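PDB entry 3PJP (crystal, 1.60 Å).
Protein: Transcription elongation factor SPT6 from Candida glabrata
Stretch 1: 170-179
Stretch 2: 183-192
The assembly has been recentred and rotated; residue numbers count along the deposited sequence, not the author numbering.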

# COMPACT_ATOMS: atom_id res chain seq x y z
N GLY A 170 -3.65 7.46 -2.65
CA GLY A 170 -4.48 7.37 -1.47
C GLY A 170 -4.75 5.94 -1.07
O GLY A 170 -3.94 5.05 -1.32
N PHE A 171 -5.92 5.73 -0.47
CA PHE A 171 -6.30 4.44 0.08
C PHE A 171 -7.53 3.92 -0.66
O PHE A 171 -8.62 4.53 -0.58
N PHE A 172 -7.35 2.85 -1.42
CA PHE A 172 -8.46 2.31 -2.19
C PHE A 172 -9.34 1.42 -1.33
O PHE A 172 -8.87 0.44 -0.74
N LEU A 173 -10.60 1.80 -1.22
CA LEU A 173 -11.61 1.01 -0.53
C LEU A 173 -12.85 0.90 -1.40
O LEU A 173 -13.58 1.90 -1.58
N VAL A 174 -13.08 -0.30 -1.93
CA VAL A 174 -14.27 -0.65 -2.71
C VAL A 174 -14.44 0.14 -4.02
O VAL A 174 -14.45 -0.45 -5.11
N ASN A 175 -14.55 1.46 -3.91
CA ASN A 175 -14.86 2.28 -5.07
C ASN A 175 -13.84 3.35 -5.40
O ASN A 175 -13.44 3.49 -6.55
N TYR A 176 -13.43 4.09 -4.38
CA TYR A 176 -12.58 5.25 -4.59
C TYR A 176 -11.21 5.08 -3.97
O TYR A 176 -11.02 4.31 -3.03
N ASN A 177 -10.27 5.86 -4.49
CA ASN A 177 -8.95 6.01 -3.92
C ASN A 177 -9.01 7.22 -3.01
O ASN A 177 -8.81 8.35 -3.47
N TYR A 178 -9.32 7.02 -1.74
CA TYR A 178 -9.49 8.13 -0.80
C TYR A 178 -8.16 8.80 -0.49
O TYR A 178 -7.21 8.15 -0.05
N PRO A 179 -8.05 10.11 -0.76
CA PRO A 179 -6.70 10.70 -0.72
C PRO A 179 -6.12 10.93 0.67
O PRO A 179 -4.90 11.15 0.77
N GLN A 183 -10.75 11.13 4.81
CA GLN A 183 -11.71 10.84 3.74
C GLN A 183 -12.00 9.35 3.67
O GLN A 183 -13.12 8.94 3.37
N LEU A 184 -10.98 8.55 3.95
CA LEU A 184 -11.15 7.10 3.99
C LEU A 184 -12.16 6.67 5.05
O LEU A 184 -13.03 5.82 4.79
N CYS A 185 -12.03 7.23 6.26
CA CYS A 185 -12.96 6.87 7.32
C CYS A 185 -14.36 7.36 7.00
O CYS A 185 -15.32 6.66 7.23
N ASN A 186 -14.47 8.57 6.44
CA ASN A 186 -15.77 9.07 6.02
C ASN A 186 -16.38 8.21 4.92
O ASN A 186 -17.58 7.96 4.92
N GLY A 187 -15.57 7.76 3.98
CA GLY A 187 -16.03 6.90 2.90
C GLY A 187 -16.48 5.54 3.41
O GLY A 187 -17.50 5.01 2.95
N PHE A 188 -15.72 4.97 4.34
CA PHE A 188 -16.12 3.75 5.03
C PHE A 188 -17.50 3.92 5.67
O PHE A 188 -18.39 3.08 5.49
N LYS A 189 -17.69 5.00 6.42
CA LYS A 189 -18.96 5.21 7.10
C LYS A 189 -20.13 5.33 6.12
O LYS A 189 -21.23 4.87 6.39
N THR A 190 -19.86 5.92 4.96
CA THR A 190 -20.88 6.08 3.92
C THR A 190 -21.25 4.71 3.33
O THR A 190 -22.42 4.40 3.07
N LEU A 191 -20.23 3.87 3.14
CA LEU A 191 -20.41 2.53 2.59
C LEU A 191 -21.13 1.60 3.56
O LEU A 191 -21.57 0.51 3.17
N LEU A 192 -21.25 1.99 4.83
CA LEU A 192 -22.04 1.18 5.78
C LEU A 192 -23.54 1.43 5.64
O LEU A 192 -24.34 0.66 6.13

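A tight β-hairpin, strands 171-173 and 176-178, lies against a helix that enters at Q183 from earlier in the chain, and no direct hydrogen bond joins the two stretches; packing is chiefly apolar. F171, L173 and Y178 all direct CA-to-CB toward the helix, whereas F172, next along the strand, points away, as strand alternation demands.

The apolar centre is L184 (chi1 t, chi2 p). A leucine suits this place because its forked end can meet both inward-facing residues of the first strand together: CD2 lies 3.8 Å from F171 CB, and CD1 lies 3.9 Å from L173 CB. Its own CB sits 4.0 Å from Y178 CB. F171 adopts m, L173 t with chi2 p. L173 is long enough to span successive helical turns, its CD2 reaching F188 CB at 4.0 Å and L191 CD1 at 4.2 Å. F188 (t) offers mainly its CB, since its ring leads away. L191 (m, t) closes the far end, its CD1 4.1 Å from V174 CB; V174, chi1 t, is short and largely exposed in the turn.

The Y178 ring (m, chi2 -85°) packs along the backbone from Q183 to G187, its CD1 3.4 Å from Q183 O and its CE1 3.7 Å from G187 CA, while its hydroxyl reaches polar partners. Glycine suits position 187 because a CB here would fall 2.4 Å from Y178 CE1, a clash. At the edge, Q183 (m, t) brings OE1 to 3.0 Å from P179 CD, a contact without a hydrogen bond.

Polar atoms are satisfied around the tyrosine hydroxyl. N175 (chi1 p) swings its amide inward, so that ND2 donates to Y178 OH at 2.9 Å and to L173 O, also at 2.9 Å, bracing the turn. Water 1 lies 2.6 Å from Y178 OH and donates to G187 O at 3.2 Å, thereby linking hairpin and helix where no direct bond does.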

# COMPACT_ATOMS: atom_id res chain seq x y z
CB PHE A 171 -6.60 4.58 1.58
CG PHE A 171 -5.54 5.31 2.33
CD1 PHE A 171 -4.41 4.64 2.78
CD2 PHE A 171 -5.64 6.67 2.56
CE1 PHE A 171 -3.41 5.31 3.46
CE2 PHE A 171 -4.66 7.36 3.25
CZ PHE A 171 -3.53 6.67 3.70
CB PHE A 172 -7.99 1.56 -3.44
CG PHE A 172 -9.11 1.07 -4.30
CD1 PHE A 172 -9.69 1.89 -5.26
CD2 PHE A 172 -9.61 -0.22 -4.14
CE1 PHE A 172 -10.74 1.44 -6.05
CE2 PHE A 172 -10.66 -0.67 -4.92
CZ PHE A 172 -11.23 0.15 -5.87
CB LEU A 173 -11.95 1.63 0.83
CG LEU A 173 -13.08 0.94 1.60
CD1 LEU A 173 -12.70 -0.51 1.89
CD2 LEU A 173 -13.41 1.69 2.89
CB VAL A 174 -15.55 -0.54 -1.87
CG1 VAL A 174 -16.78 -0.90 -2.70
CG2 VAL A 174 -15.45 -1.46 -0.65
CB ASN A 175 -16.28 2.88 -4.97
CG ASN A 175 -16.51 3.73 -3.70
OD1 ASN A 175 -17.55 4.39 -3.58
ND2 ASN A 175 -15.57 3.71 -2.76
CB TYR A 176 -13.21 6.50 -3.97
CG TYR A 176 -14.61 6.84 -4.45
CD1 TYR A 176 -15.05 6.50 -5.73
CD2 TYR A 176 -15.47 7.52 -3.62
CE1 TYR A 176 -16.34 6.83 -6.15
CE2 TYR A 176 -16.75 7.85 -4.03
CZ TYR A 176 -17.17 7.50 -5.30
OH TYR A 176 -18.45 7.83 -5.70
CB ASN A 177 -7.96 6.24 -5.06
CG ASN A 177 -6.57 5.85 -4.69
OD1 ASN A 177 -6.03 6.33 -3.70
ND2 ASN A 177 -5.98 4.95 -5.46
CB TYR A 178 -10.21 7.63 0.48
CG TYR A 178 -11.61 7.12 0.19
CD1 TYR A 178 -12.69 7.98 0.13
CD2 TYR A 178 -11.83 5.77 -0.07
CE1 TYR A 178 -13.97 7.52 -0.16
CE2 TYR A 178 -13.12 5.29 -0.37
CZ TYR A 178 -14.18 6.18 -0.41
OH TYR A 178 -15.46 5.76 -0.69
CB PRO A 179 -6.89 12.04 -1.43
CG PRO A 179 -8.17 11.91 -2.22
CD PRO A 179 -9.03 10.99 -1.41
CB GLN A 183 -11.19 11.33 2.38
CG GLN A 183 -11.38 12.82 2.09
CD GLN A 183 -10.62 13.25 0.84
OE1 GLN A 183 -9.40 13.06 0.75
NE2 GLN A 183 -11.34 13.80 -0.15
CB LEU A 184 -9.81 6.42 4.26
CG LEU A 184 -9.83 4.92 4.56
CD1 LEU A 184 -10.26 4.16 3.33
CD2 LEU A 184 -8.41 4.52 4.96
CB CYS A 185 -12.52 7.38 8.69
SG CYS A 185 -10.91 6.75 9.22
CB ASN A 186 -15.67 10.54 5.56
CG ASN A 186 -15.40 11.50 6.71
OD1 ASN A 186 -15.62 11.17 7.88
ND2 ASN A 186 -14.94 12.70 6.38
CB PHE A 188 -15.05 3.39 6.08
CG PHE A 188 -15.53 2.46 7.16
CD1 PHE A 188 -15.97 1.18 6.85
CD2 PHE A 188 -15.50 2.85 8.49
CE1 PHE A 188 -16.39 0.33 7.85
CE2 PHE A 188 -15.92 2.00 9.49
CZ PHE A 188 -16.36 0.74 9.17
CB LYS A 189 -18.89 6.41 8.05
CG LYS A 189 -17.93 6.19 9.22
CD LYS A 189 -17.79 7.42 10.09
CE LYS A 189 -16.76 7.19 11.19
NZ LYS A 189 -16.55 8.39 12.03
CB THR A 190 -20.40 7.07 2.84
OG1 THR A 190 -20.33 8.39 3.41
CG2 THR A 190 -21.33 7.10 1.64
CB LEU A 191 -19.05 1.94 2.19
CG LEU A 191 -18.44 2.60 0.96
CD1 LEU A 191 -16.98 2.21 0.81
CD2 LEU A 191 -19.24 2.26 -0.30
CB LEU A 192 -21.62 1.45 7.22
CG LEU A 192 -20.19 1.03 7.57
CD1 LEU A 192 -19.89 1.36 9.02
CD2 LEU A 192 -19.98 -0.45 7.30
O HOH W 1 -17.97 6.15 0.05